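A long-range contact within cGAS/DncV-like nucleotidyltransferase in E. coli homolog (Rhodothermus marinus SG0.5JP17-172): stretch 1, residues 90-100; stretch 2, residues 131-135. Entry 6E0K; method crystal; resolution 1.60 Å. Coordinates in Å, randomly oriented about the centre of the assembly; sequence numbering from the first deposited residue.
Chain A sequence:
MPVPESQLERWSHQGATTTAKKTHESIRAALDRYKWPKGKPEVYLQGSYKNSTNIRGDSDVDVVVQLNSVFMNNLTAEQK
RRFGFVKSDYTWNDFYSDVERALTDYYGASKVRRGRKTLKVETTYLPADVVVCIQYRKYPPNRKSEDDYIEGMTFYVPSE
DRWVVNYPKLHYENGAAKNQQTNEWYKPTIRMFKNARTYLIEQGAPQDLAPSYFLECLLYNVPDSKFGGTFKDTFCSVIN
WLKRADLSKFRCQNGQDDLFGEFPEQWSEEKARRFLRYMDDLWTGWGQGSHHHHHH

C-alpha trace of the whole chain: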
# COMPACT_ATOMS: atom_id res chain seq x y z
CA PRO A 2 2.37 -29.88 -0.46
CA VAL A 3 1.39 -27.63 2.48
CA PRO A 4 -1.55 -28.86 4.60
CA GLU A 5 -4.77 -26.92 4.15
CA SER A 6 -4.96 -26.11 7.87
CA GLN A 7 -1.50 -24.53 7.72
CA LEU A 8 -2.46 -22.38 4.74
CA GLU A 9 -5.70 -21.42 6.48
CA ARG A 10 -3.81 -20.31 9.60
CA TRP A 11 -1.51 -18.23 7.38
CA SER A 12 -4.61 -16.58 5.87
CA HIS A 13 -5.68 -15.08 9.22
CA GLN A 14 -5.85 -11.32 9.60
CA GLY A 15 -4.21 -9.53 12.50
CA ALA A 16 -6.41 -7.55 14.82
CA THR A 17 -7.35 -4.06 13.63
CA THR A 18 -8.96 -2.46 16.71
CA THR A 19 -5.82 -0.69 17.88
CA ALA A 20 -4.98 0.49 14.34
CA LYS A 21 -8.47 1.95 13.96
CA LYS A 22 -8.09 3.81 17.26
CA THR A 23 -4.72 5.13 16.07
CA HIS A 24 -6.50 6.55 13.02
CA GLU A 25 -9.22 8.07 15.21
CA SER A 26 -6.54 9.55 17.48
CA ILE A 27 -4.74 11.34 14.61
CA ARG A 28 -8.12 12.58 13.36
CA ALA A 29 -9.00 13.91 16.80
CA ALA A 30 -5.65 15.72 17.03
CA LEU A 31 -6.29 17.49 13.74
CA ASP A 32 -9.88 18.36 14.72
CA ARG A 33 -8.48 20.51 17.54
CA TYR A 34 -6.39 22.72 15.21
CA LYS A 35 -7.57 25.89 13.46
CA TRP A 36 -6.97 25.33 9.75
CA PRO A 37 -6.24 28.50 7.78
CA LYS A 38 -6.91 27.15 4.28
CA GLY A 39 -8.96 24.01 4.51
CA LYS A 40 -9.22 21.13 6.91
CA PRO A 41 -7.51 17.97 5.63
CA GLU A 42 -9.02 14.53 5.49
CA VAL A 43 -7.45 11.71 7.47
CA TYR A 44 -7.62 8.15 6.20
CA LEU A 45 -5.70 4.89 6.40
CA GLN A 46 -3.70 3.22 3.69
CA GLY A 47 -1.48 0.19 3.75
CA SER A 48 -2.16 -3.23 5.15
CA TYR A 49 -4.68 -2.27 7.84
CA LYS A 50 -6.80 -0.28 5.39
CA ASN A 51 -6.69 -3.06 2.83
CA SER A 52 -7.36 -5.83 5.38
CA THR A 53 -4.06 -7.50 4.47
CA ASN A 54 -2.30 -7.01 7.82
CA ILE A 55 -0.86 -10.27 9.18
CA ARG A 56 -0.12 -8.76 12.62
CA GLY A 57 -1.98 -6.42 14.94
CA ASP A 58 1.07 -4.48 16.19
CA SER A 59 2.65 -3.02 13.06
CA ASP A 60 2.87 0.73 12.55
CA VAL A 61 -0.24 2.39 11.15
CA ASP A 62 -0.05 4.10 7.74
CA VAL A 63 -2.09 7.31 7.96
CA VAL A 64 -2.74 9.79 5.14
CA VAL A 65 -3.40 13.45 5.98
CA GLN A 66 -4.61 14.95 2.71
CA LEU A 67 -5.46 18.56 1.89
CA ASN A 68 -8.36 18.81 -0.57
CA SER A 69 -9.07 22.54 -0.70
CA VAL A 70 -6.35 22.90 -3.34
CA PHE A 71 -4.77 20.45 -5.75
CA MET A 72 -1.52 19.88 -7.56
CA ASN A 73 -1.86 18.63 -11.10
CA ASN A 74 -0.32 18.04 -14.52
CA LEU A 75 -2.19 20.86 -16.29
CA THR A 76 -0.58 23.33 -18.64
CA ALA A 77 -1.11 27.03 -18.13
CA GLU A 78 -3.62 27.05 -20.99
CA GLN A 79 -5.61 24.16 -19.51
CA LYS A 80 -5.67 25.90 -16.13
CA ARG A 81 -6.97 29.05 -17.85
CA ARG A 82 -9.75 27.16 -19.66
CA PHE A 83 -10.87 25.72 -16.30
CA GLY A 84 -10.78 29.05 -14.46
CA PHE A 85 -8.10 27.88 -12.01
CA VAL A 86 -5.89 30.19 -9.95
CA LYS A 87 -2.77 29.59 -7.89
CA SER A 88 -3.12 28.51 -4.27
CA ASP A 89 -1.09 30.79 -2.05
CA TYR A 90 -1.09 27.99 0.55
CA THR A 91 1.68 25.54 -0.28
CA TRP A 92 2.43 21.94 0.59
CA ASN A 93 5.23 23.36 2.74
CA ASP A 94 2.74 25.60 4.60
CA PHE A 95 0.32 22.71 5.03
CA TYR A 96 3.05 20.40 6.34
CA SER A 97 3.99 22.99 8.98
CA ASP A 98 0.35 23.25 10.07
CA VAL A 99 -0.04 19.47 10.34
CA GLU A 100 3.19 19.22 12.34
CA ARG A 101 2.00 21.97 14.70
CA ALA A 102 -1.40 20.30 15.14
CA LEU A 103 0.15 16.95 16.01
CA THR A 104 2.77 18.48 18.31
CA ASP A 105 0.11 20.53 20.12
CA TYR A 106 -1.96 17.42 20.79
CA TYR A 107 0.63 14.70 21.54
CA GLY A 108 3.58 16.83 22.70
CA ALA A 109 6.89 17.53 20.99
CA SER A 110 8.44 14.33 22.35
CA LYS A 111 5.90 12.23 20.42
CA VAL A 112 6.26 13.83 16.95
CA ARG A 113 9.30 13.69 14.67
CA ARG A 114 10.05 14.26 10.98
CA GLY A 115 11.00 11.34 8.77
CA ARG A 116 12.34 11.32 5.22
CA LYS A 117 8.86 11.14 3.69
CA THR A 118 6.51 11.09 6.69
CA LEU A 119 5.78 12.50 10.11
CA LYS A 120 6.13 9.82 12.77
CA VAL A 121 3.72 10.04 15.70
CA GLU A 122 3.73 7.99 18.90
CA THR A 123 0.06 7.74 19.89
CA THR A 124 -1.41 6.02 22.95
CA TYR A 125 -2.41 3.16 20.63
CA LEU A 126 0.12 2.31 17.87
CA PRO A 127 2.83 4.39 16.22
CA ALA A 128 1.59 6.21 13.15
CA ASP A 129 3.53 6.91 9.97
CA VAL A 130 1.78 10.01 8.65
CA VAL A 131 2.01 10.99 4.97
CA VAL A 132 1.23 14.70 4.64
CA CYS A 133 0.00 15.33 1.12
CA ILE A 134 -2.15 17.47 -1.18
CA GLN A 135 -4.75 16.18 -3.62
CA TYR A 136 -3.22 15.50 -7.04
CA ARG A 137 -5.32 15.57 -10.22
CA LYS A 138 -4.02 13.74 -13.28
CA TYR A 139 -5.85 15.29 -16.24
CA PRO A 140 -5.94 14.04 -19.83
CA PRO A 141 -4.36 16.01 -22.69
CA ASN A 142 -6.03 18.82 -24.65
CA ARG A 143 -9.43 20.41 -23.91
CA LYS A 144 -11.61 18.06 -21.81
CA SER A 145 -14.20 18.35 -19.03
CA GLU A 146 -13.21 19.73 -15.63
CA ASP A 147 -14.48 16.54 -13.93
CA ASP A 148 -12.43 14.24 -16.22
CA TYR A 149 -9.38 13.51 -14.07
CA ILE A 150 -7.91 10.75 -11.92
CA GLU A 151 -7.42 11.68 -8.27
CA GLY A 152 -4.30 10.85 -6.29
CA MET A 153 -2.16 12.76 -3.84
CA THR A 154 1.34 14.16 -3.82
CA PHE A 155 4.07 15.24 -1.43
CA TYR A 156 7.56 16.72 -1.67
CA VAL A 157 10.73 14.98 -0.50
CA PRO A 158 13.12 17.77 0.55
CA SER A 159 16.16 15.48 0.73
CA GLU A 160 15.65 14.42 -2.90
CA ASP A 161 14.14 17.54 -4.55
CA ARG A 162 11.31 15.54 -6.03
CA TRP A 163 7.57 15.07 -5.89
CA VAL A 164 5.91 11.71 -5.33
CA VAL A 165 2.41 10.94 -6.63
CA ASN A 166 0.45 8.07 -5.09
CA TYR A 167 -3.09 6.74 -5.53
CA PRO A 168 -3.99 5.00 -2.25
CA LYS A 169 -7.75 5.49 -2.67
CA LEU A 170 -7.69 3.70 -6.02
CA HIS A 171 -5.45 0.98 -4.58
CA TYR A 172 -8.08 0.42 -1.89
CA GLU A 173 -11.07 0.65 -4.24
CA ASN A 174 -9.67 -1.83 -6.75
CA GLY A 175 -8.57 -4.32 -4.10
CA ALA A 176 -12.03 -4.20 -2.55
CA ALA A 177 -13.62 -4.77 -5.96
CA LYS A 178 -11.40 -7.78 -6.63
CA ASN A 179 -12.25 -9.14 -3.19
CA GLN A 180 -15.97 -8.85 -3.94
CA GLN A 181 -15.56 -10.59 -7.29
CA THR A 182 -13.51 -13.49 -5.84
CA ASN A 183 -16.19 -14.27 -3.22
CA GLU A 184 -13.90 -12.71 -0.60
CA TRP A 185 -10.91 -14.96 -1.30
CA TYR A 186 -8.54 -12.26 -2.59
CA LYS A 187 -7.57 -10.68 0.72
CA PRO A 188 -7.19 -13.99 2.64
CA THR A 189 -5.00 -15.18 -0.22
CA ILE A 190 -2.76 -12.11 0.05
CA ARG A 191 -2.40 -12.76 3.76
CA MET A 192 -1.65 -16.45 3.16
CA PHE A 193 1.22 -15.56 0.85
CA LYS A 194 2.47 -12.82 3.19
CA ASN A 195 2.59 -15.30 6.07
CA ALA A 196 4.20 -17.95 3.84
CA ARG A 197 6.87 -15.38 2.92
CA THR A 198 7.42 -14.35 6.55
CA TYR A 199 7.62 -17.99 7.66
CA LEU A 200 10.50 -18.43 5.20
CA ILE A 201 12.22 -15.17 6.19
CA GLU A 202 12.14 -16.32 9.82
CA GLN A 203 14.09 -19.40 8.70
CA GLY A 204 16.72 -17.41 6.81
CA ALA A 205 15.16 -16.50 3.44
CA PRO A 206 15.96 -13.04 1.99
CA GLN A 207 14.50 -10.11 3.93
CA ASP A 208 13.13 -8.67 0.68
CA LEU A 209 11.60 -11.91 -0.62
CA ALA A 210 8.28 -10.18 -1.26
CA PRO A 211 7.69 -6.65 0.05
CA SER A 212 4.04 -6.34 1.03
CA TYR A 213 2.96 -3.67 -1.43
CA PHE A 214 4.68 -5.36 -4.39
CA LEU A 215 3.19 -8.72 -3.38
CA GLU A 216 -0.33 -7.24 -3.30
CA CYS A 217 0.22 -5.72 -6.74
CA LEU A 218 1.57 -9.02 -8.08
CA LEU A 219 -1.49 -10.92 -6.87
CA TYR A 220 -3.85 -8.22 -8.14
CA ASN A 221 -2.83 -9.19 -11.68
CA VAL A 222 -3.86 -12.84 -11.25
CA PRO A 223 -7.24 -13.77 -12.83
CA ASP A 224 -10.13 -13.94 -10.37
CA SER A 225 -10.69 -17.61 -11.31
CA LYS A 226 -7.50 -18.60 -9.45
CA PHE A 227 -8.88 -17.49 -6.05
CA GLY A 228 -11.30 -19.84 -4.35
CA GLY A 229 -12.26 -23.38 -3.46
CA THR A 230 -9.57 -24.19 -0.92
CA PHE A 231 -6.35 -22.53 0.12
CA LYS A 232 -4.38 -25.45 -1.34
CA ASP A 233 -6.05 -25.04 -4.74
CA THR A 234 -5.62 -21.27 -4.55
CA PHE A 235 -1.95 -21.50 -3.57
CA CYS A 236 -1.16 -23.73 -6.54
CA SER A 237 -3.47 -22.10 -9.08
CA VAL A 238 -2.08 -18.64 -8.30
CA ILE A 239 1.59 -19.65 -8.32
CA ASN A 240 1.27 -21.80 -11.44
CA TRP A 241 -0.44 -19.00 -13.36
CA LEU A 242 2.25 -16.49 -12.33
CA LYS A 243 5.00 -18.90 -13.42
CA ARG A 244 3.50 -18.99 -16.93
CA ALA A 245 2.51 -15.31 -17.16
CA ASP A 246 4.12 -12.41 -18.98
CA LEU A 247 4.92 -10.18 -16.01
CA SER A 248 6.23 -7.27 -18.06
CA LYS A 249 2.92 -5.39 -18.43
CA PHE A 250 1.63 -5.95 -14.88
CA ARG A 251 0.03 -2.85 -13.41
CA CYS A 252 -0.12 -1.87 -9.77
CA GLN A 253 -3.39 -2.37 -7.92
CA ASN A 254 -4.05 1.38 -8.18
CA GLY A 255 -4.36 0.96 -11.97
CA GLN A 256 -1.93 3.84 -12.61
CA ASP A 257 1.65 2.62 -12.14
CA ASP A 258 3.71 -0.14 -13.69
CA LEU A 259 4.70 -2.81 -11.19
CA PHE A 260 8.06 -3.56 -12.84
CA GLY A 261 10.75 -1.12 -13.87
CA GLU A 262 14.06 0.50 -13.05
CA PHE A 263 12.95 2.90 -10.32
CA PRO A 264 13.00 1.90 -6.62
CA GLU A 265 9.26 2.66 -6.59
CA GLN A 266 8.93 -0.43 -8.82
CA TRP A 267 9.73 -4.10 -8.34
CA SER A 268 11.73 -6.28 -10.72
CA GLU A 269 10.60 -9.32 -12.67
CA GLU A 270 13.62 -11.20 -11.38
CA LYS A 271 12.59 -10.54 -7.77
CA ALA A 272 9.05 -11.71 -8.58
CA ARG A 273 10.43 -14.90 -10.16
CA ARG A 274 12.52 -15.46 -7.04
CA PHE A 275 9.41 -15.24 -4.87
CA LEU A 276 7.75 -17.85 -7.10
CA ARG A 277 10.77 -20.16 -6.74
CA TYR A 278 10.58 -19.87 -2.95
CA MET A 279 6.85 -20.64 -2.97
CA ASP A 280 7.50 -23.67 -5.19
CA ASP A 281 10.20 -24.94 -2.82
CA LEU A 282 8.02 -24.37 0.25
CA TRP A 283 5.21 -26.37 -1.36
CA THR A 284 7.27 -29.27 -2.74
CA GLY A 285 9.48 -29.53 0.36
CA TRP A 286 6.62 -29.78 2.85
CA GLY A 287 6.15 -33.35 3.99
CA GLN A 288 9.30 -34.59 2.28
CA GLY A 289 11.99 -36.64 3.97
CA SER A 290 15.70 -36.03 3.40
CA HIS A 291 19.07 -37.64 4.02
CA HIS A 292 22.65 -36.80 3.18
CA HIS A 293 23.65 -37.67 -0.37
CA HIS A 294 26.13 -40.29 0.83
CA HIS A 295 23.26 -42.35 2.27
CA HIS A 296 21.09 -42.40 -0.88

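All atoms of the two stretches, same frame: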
# COMPACT_ATOMS: atom_id res chain seq x y z
N TYR A 90 -1.39 28.91 -0.54
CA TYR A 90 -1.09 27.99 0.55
C TYR A 90 -0.39 26.79 -0.06
O TYR A 90 -0.95 26.11 -0.94
CB TYR A 90 -2.39 27.60 1.24
CG TYR A 90 -2.31 26.78 2.50
CD1 TYR A 90 -1.78 27.31 3.67
CD2 TYR A 90 -2.84 25.50 2.54
CE1 TYR A 90 -1.78 26.57 4.84
CE2 TYR A 90 -2.82 24.75 3.69
CZ TYR A 90 -2.29 25.29 4.83
OH TYR A 90 -2.30 24.55 6.00
N THR A 91 0.84 26.54 0.36
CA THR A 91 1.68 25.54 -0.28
C THR A 91 1.68 24.23 0.50
O THR A 91 1.25 24.16 1.65
CB THR A 91 3.12 26.03 -0.38
OG1 THR A 91 3.65 26.19 0.93
CG2 THR A 91 3.18 27.38 -1.12
N TRP A 92 2.22 23.18 -0.14
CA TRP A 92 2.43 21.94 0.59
C TRP A 92 3.32 22.18 1.80
O TRP A 92 3.08 21.63 2.89
CB TRP A 92 3.04 20.88 -0.35
CG TRP A 92 3.41 19.62 0.34
CD1 TRP A 92 2.62 18.52 0.53
CD2 TRP A 92 4.66 19.32 0.98
NE1 TRP A 92 3.30 17.55 1.23
CE2 TRP A 92 4.55 18.03 1.52
CE3 TRP A 92 5.85 20.03 1.14
CZ2 TRP A 92 5.60 17.42 2.21
CZ3 TRP A 92 6.89 19.43 1.83
CH2 TRP A 92 6.76 18.14 2.35
N ASN A 93 4.34 23.02 1.64
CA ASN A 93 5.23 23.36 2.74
C ASN A 93 4.47 24.02 3.90
O ASN A 93 4.67 23.66 5.07
CB ASN A 93 6.34 24.27 2.19
CG ASN A 93 7.36 24.65 3.22
OD1 ASN A 93 7.90 23.80 3.92
ND2 ASN A 93 7.63 25.94 3.32
N ASP A 94 3.58 24.98 3.58
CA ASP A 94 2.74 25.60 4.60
C ASP A 94 1.87 24.56 5.29
O ASP A 94 1.73 24.56 6.52
CB ASP A 94 1.83 26.66 3.98
CG ASP A 94 2.55 27.89 3.49
OD1 ASP A 94 3.56 28.33 4.10
OD2 ASP A 94 2.06 28.44 2.48
N PHE A 95 1.23 23.71 4.50
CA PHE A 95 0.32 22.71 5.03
C PHE A 95 1.06 21.75 5.96
O PHE A 95 0.59 21.46 7.06
CB PHE A 95 -0.33 21.95 3.87
CG PHE A 95 -1.20 20.82 4.30
CD1 PHE A 95 -2.25 21.04 5.17
CD2 PHE A 95 -0.99 19.55 3.79
CE1 PHE A 95 -3.07 19.99 5.55
CE2 PHE A 95 -1.81 18.50 4.15
CZ PHE A 95 -2.85 18.74 5.03
N TYR A 96 2.22 21.27 5.52
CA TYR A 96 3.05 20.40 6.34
C TYR A 96 3.33 21.03 7.71
O TYR A 96 3.18 20.39 8.75
CB TYR A 96 4.35 20.10 5.59
CG TYR A 96 5.23 19.09 6.23
CD1 TYR A 96 6.04 19.43 7.32
CD2 TYR A 96 5.28 17.80 5.76
CE1 TYR A 96 6.85 18.49 7.93
CE2 TYR A 96 6.09 16.87 6.36
CZ TYR A 96 6.88 17.22 7.46
OH TYR A 96 7.69 16.27 8.06
N SER A 97 3.70 22.32 7.71
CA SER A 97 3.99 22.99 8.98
C SER A 97 2.75 23.06 9.88
O SER A 97 2.85 22.93 11.11
CB SER A 97 4.56 24.37 8.72
OG SER A 97 5.86 24.25 8.16
N ASP A 98 1.57 23.25 9.27
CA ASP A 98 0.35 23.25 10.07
C ASP A 98 0.05 21.87 10.65
O ASP A 98 -0.34 21.75 11.81
CB ASP A 98 -0.84 23.74 9.24
CG ASP A 98 -0.89 25.25 9.13
OD1 ASP A 98 -0.55 25.94 10.12
OD2 ASP A 98 -1.28 25.75 8.05
N VAL A 99 0.20 20.82 9.83
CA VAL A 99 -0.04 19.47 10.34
C VAL A 99 0.92 19.15 11.47
O VAL A 99 0.52 18.62 12.51
CB VAL A 99 0.06 18.43 9.21
CG1 VAL A 99 -0.07 17.02 9.78
CG2 VAL A 99 -1.02 18.65 8.15
N GLU A 100 2.21 19.47 11.28
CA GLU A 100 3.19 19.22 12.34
C GLU A 100 2.82 19.96 13.62
O GLU A 100 2.90 19.38 14.72
CB GLU A 100 4.59 19.63 11.86
CG GLU A 100 5.73 19.30 12.82
CD GLU A 100 7.07 19.80 12.29
OE1 GLU A 100 7.11 20.91 11.73
OE2 GLU A 100 8.08 19.08 12.44
N VAL A 131 1.66 10.36 6.25
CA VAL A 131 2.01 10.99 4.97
C VAL A 131 1.19 12.27 4.84
O VAL A 131 -0.05 12.22 4.79
CB VAL A 131 1.75 10.04 3.80
CG1 VAL A 131 1.97 10.79 2.48
CG2 VAL A 131 2.67 8.84 3.86
N VAL A 132 1.87 13.40 4.81
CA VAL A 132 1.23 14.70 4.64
C VAL A 132 1.25 15.03 3.16
O VAL A 132 2.31 15.07 2.54
CB VAL A 132 1.97 15.78 5.45
CG1 VAL A 132 1.34 17.14 5.18
CG2 VAL A 132 1.93 15.45 6.93
N CYS A 133 0.07 15.23 2.57
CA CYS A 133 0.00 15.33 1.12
C CYS A 133 -1.12 16.27 0.70
O CYS A 133 -1.98 16.63 1.49
CB CYS A 133 -0.19 13.96 0.47
SG CYS A 133 -1.66 13.06 1.03
N ILE A 134 -1.09 16.66 -0.57
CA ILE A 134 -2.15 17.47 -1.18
C ILE A 134 -2.76 16.66 -2.31
O ILE A 134 -2.08 15.87 -2.98
CB ILE A 134 -1.60 18.83 -1.67
CG1 ILE A 134 -1.13 19.68 -0.49
CG2 ILE A 134 -2.66 19.58 -2.46
CD1 ILE A 134 -0.64 21.03 -0.91
N GLN A 135 -4.06 16.83 -2.51
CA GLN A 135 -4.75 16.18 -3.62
C GLN A 135 -4.00 16.44 -4.92
O GLN A 135 -3.54 17.55 -5.17
CB GLN A 135 -6.18 16.71 -3.71
CG GLN A 135 -7.03 16.07 -4.78
CD GLN A 135 -8.38 16.76 -4.89
OE1 GLN A 135 -8.73 17.31 -5.93
NE2 GLN A 135 -9.14 16.75 -3.80

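The start of the helix is held by its own side chains and already meets the strand at Trp92. Tyr90 has little to do with the strand itself; its OH donates to Asp98 OD2 at 2.6 Å, tying the lead-in loop to a residue two turns along the helix. Thr91 occupies the N-cap. Its OG1 accepts from Asp94 N at 2.9 Å, while Thr91 N donates to Asp94 OD2 at 3.1 Å, so the two residues satisfy each other's backbone NH groups.

Trp92 supplies the contact's one cross-stretch hydrogen bond. Its CB leaves sideways, but the indole, with chi1 at t, swings its edge to the strand, and NE1 donates to Val132 O at 3.0 Å with a nearly straight angle of 163°. The ring thus offers a polar group to the strand backbone while the base of the Trp92 side chain is packed by Ile134: CD1 of that residue lies 3.5 Å from Trp92 CA and 3.7 Å from Trp92 CB.

Asn93 points away and Asp94 stays out of reach, so the next contact comes from Phe95, which points toward the strand. Its CE2 sits 3.6 Å from Val132 CG1 and 3.3 Å from Cys133 O, and its CD2 is 4.3 Å from Ile134 CG1; one ring therefore spans three consecutive strand residues. Tyr96 leaves sideways and lays CD2 3.9 Å from Val132 CB, while its CA is equally far from Val132 CG1.

One turn after Phe95, Val99 again points toward the strand, its CG1 3.8 Å from Val132 CG2. The rule is legible: Trp92, Phe95, Tyr96 and Val99 converge on Val132, the residue most covered here, whose CB points toward the helix. The helix and strand axes run at 139°, nearer antiparallel than parallel, and the CA register descends the strand as the helix ascends: Trp92 CA is 6.6 Å from Ile134 CA, and Tyr96 CA is 6.2 Å from Val132 CA.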